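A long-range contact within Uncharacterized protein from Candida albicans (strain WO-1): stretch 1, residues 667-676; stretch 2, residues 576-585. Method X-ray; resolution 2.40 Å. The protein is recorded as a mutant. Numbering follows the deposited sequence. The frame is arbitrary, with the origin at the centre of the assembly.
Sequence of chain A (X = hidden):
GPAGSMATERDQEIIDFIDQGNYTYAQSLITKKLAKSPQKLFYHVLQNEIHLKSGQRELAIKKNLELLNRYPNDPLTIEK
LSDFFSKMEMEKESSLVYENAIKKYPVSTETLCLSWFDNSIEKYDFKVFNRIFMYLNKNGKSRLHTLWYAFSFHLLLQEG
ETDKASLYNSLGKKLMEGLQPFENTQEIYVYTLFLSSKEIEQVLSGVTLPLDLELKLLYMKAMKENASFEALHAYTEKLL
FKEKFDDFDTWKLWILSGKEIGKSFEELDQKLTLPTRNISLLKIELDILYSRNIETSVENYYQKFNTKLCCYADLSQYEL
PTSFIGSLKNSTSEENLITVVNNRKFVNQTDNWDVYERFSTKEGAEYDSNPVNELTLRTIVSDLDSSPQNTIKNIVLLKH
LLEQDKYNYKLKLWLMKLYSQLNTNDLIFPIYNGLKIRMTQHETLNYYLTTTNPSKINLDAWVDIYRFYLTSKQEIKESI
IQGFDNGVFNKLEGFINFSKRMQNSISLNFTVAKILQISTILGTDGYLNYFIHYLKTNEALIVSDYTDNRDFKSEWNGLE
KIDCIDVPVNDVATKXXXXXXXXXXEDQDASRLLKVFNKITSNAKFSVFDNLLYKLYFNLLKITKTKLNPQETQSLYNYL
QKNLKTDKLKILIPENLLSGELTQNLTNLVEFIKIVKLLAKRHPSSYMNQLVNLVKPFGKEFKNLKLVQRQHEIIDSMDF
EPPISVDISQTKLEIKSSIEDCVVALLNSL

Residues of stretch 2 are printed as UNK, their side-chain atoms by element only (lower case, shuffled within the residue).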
# COMPACT_ATOMS: atom_id res chain seq x y z
N THR A 667 8.99 22.73 14.54
CA THR A 667 7.82 22.81 13.67
C THR A 667 6.55 22.60 14.48
O THR A 667 5.54 23.28 14.26
CB THR A 667 7.93 21.77 12.54
OG1 THR A 667 9.11 22.02 11.75
CG2 THR A 667 6.75 21.83 11.62
N ASN A 668 6.59 21.69 15.46
CA ASN A 668 5.41 21.43 16.27
C ASN A 668 5.16 22.56 17.24
O ASN A 668 4.00 22.91 17.51
CB ASN A 668 5.56 20.11 17.01
CG ASN A 668 5.26 18.90 16.13
OD1 ASN A 668 4.50 19.00 15.16
ND2 ASN A 668 5.84 17.76 16.47
N LEU A 669 6.23 23.16 17.77
CA LEU A 669 6.08 24.36 18.59
C LEU A 669 5.45 25.49 17.79
O LEU A 669 4.57 26.20 18.29
CB LEU A 669 7.43 24.80 19.16
CG LEU A 669 7.29 26.05 20.05
CD1 LEU A 669 6.37 25.75 21.25
CD2 LEU A 669 8.63 26.58 20.53
N VAL A 670 5.90 25.70 16.54
CA VAL A 670 5.36 26.80 15.73
C VAL A 670 3.87 26.59 15.51
O VAL A 670 3.07 27.52 15.64
CB VAL A 670 6.11 26.92 14.39
CG1 VAL A 670 5.38 27.87 13.46
CG2 VAL A 670 7.51 27.43 14.58
N GLU A 671 3.49 25.35 15.17
CA GLU A 671 2.09 25.02 14.93
C GLU A 671 1.26 25.23 16.19
O GLU A 671 0.15 25.78 16.14
CB GLU A 671 1.99 23.57 14.44
CG GLU A 671 0.58 23.00 14.31
CD GLU A 671 0.57 21.50 13.94
OE1 GLU A 671 1.40 20.74 14.49
OE2 GLU A 671 -0.27 21.09 13.11
N PHE A 672 1.81 24.83 17.34
CA PHE A 672 1.11 25.01 18.61
C PHE A 672 0.85 26.49 18.89
O PHE A 672 -0.21 26.86 19.40
CB PHE A 672 1.91 24.37 19.74
CG PHE A 672 1.41 24.72 21.12
CD1 PHE A 672 1.87 25.86 21.78
CD2 PHE A 672 0.48 23.91 21.75
CE1 PHE A 672 1.42 26.17 23.05
CE2 PHE A 672 0.01 24.22 23.02
CZ PHE A 672 0.48 25.36 23.67
N ILE A 673 1.82 27.35 18.57
CA ILE A 673 1.64 28.78 18.82
C ILE A 673 0.62 29.37 17.85
O ILE A 673 -0.17 30.24 18.22
CB ILE A 673 2.99 29.51 18.72
CG1 ILE A 673 3.92 29.01 19.82
CG2 ILE A 673 2.81 31.01 18.83
CD1 ILE A 673 5.34 29.40 19.59
N LYS A 674 0.62 28.90 16.60
CA LYS A 674 -0.41 29.34 15.66
C LYS A 674 -1.80 28.98 16.18
O LYS A 674 -2.74 29.78 16.06
CB LYS A 674 -0.18 28.71 14.28
CG LYS A 674 1.12 29.08 13.58
CD LYS A 674 1.18 30.55 13.25
CE LYS A 674 2.43 30.86 12.44
NZ LYS A 674 2.50 32.30 12.08
N ILE A 675 -1.94 27.80 16.78
CA ILE A 675 -3.22 27.36 17.31
C ILE A 675 -3.59 28.16 18.56
O ILE A 675 -4.76 28.52 18.77
CB ILE A 675 -3.17 25.84 17.57
CG1 ILE A 675 -3.06 25.10 16.24
CG2 ILE A 675 -4.38 25.33 18.37
CD1 ILE A 675 -2.77 23.61 16.39
N VAL A 676 -2.60 28.48 19.41
CA VAL A 676 -2.84 29.40 20.52
C VAL A 676 -3.45 30.70 20.01
O VAL A 676 -4.43 31.22 20.58
CB VAL A 676 -1.53 29.66 21.29
CG1 VAL A 676 -1.67 30.89 22.19
CG2 VAL A 676 -1.13 28.44 22.13
N UNK A 576 -3.18 12.35 17.33
CA UNK A 576 -3.44 13.44 18.26
C UNK A 576 -3.56 14.77 17.53
O UNK A 576 -4.38 15.62 17.91
c UNK A 576 -2.36 12.35 20.33
c UNK A 576 -3.59 12.47 21.20
c UNK A 576 -2.34 13.50 19.31
c UNK A 576 -1.07 12.36 21.18
N UNK A 577 -2.74 14.97 16.49
CA UNK A 577 -2.85 16.17 15.67
C UNK A 577 -4.25 16.28 15.10
O UNK A 577 -4.86 17.36 15.14
c UNK A 577 -1.82 16.14 14.54
c UNK A 577 -0.14 17.53 15.84
c UNK A 577 1.35 17.77 16.09
n UNK A 577 2.15 18.10 14.85
c UNK A 577 -0.37 16.27 15.01
N UNK A 578 -4.79 15.17 14.59
CA UNK A 578 -6.12 15.20 13.99
C UNK A 578 -7.19 15.44 15.05
O UNK A 578 -8.17 16.16 14.80
c UNK A 578 -6.38 13.90 13.24
c UNK A 578 -5.26 14.84 11.20
c UNK A 578 -5.72 12.40 11.34
c UNK A 578 -5.35 13.64 12.12
N UNK A 579 -7.01 14.88 16.24
CA UNK A 579 -7.90 15.22 17.36
C UNK A 579 -7.82 16.71 17.67
O UNK A 579 -8.85 17.38 17.80
c UNK A 579 -9.19 12.63 18.00
c UNK A 579 -7.37 12.10 19.60
c UNK A 579 -7.54 14.40 18.59
c UNK A 579 -7.75 12.89 18.36
N UNK A 580 -6.59 17.24 17.78
CA UNK A 580 -6.41 18.67 18.06
C UNK A 580 -7.27 19.49 17.12
O UNK A 580 -8.09 20.32 17.54
c UNK A 580 -4.12 18.50 19.11
c UNK A 580 -4.92 19.07 17.96
c UNK A 580 -4.78 20.61 17.94
N UNK A 581 -7.10 19.27 15.81
CA UNK A 581 -7.85 20.08 14.85
C UNK A 581 -9.34 19.80 14.95
O UNK A 581 -10.16 20.71 14.79
c UNK A 581 -3.57 21.89 12.75
c UNK A 581 -7.30 19.82 13.43
c UNK A 581 -3.57 20.54 13.12
c UNK A 581 -5.99 20.53 13.19
c UNK A 581 -4.77 19.88 13.34
c UNK A 581 -4.76 22.55 12.59
o UNK A 581 -2.37 22.54 12.54
c UNK A 581 -5.96 21.87 12.81
N UNK A 582 -9.72 18.55 15.23
CA UNK A 582 -11.13 18.22 15.40
C UNK A 582 -11.73 18.96 16.58
O UNK A 582 -12.89 19.39 16.53
c UNK A 582 -11.28 16.71 15.58
o UNK A 582 -10.72 15.99 14.50
N UNK A 583 -10.95 19.12 17.65
CA UNK A 583 -11.44 19.78 18.87
C UNK A 583 -11.50 21.29 18.68
O UNK A 583 -12.51 21.93 18.99
c UNK A 583 -10.54 19.40 20.05
c UNK A 583 -9.50 17.27 21.06
c UNK A 583 -10.69 17.91 20.35
c UNK A 583 -10.85 20.27 21.25
N UNK A 584 -10.42 21.88 18.16
CA UNK A 584 -10.38 23.30 17.84
C UNK A 584 -11.64 23.72 17.10
O UNK A 584 -12.25 24.76 17.40
c UNK A 584 -9.12 23.61 17.00
c UNK A 584 -9.21 25.01 16.41
c UNK A 584 -7.88 23.44 17.85
N UNK A 585 -12.08 22.92 16.13
CA UNK A 585 -13.21 23.26 15.28
C UNK A 585 -14.48 22.48 15.65
O UNK A 585 -15.37 22.30 14.82
c UNK A 585 -9.48 24.52 12.79
c UNK A 585 -11.15 26.22 12.48
c UNK A 585 -9.82 25.81 12.41
c UNK A 585 -12.13 25.33 12.94
c UNK A 585 -10.46 23.64 13.24
c UNK A 585 -11.79 24.03 13.32
c UNK A 585 -12.85 23.06 13.81

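Position 576 carries four side-chain carbons that fork at the second; the side chain lies out of reach of the other helix and touches nothing on stretch 1. The fork beyond an unbranched CB identifies Leu576.

At position 577 the side chain is an unbranched row of four carbons ending in a nitrogen. It starts toward the other helix, and its terminal nitrogen lies 2.5 Å from OD1 of Asn668 and 2.8 Å from OE1 of Glu671. A long aliphatic chain with a terminal amine is lysine, and Lys577 thus donates hydrogen bonds from NZ to both oxygens, the one to Glu671 being part of a salt bridge.

Positions 578 and 579 each have four carbons forked at the second, and neither touches stretch 1. They are Leu578 and Leu579, both buried, and out of reach of stretch 1.

Position 580 returns to the facing side, three residues, nearly one turn, after Lys577. Its three carbons, one carrying the other two, place the branch directly at CB, and one of the two methyl carbons packs 3.9 Å from CD1 of Ile675. This is Val580, the methyl in question being CG1.

The next side chain, at 581, has one carbon leading to a ring of six carbons that bears a single oxygen. Its CA-to-CB bond runs sideways, but the end of the side chain comes nearer, bringing the oxygen within 2.6 Å of OE2 of Glu671. A hydroxylated six-membered ring is tyrosine. Tyr581 OH donates to Glu671 OE2, which sits at the ring edge, near its plane, while CD1 of Ile675 approaches obliquely, 4.1 Å from CZ of Tyr581.

At 582 there is one carbon and then one oxygen, with no contact to stretch 1. It is Ser582; Ser582 OG donates to the backbone O of Leu578 at 2.6 Å.

Position 583 has four carbons forked at the first, one arm being two carbons long, and does not reach stretch 1; this is Ile583. Position 584 points toward the other helix with one carbon carrying two more, and one of these lies 4.0 Å from CG2 of Ile675. It is Val584, and the atom is CG2. Position 585 shows one carbon and a ring of six carbons without oxygen, hence Phe585; it makes no contact and is the first residue to leave helical phi/psi.

The two helices run nearly parallel, at 11°, with axes no closer than 12.4 Å; long polar side chains meet at the Asn668 end, while short valines reach Ile675 where the backbones are closer, 8.2 Å between Ile675 CA and Val584 CA. Glu671 is the polar centre, its carboxylate receiving Lys577 at OE1 and Tyr581 at OE2, with Asn668 offering the lysine a second acceptor. Further along, Ile675 supplies an apolar counterpart, packing against Val580, Tyr581 and Val584. The contact is small, burying 292 Å² with both sides summed, and joins a buried charge pair to a hydrophobic patch.

Stretch 2 (576-585) LKLLVYSIVF
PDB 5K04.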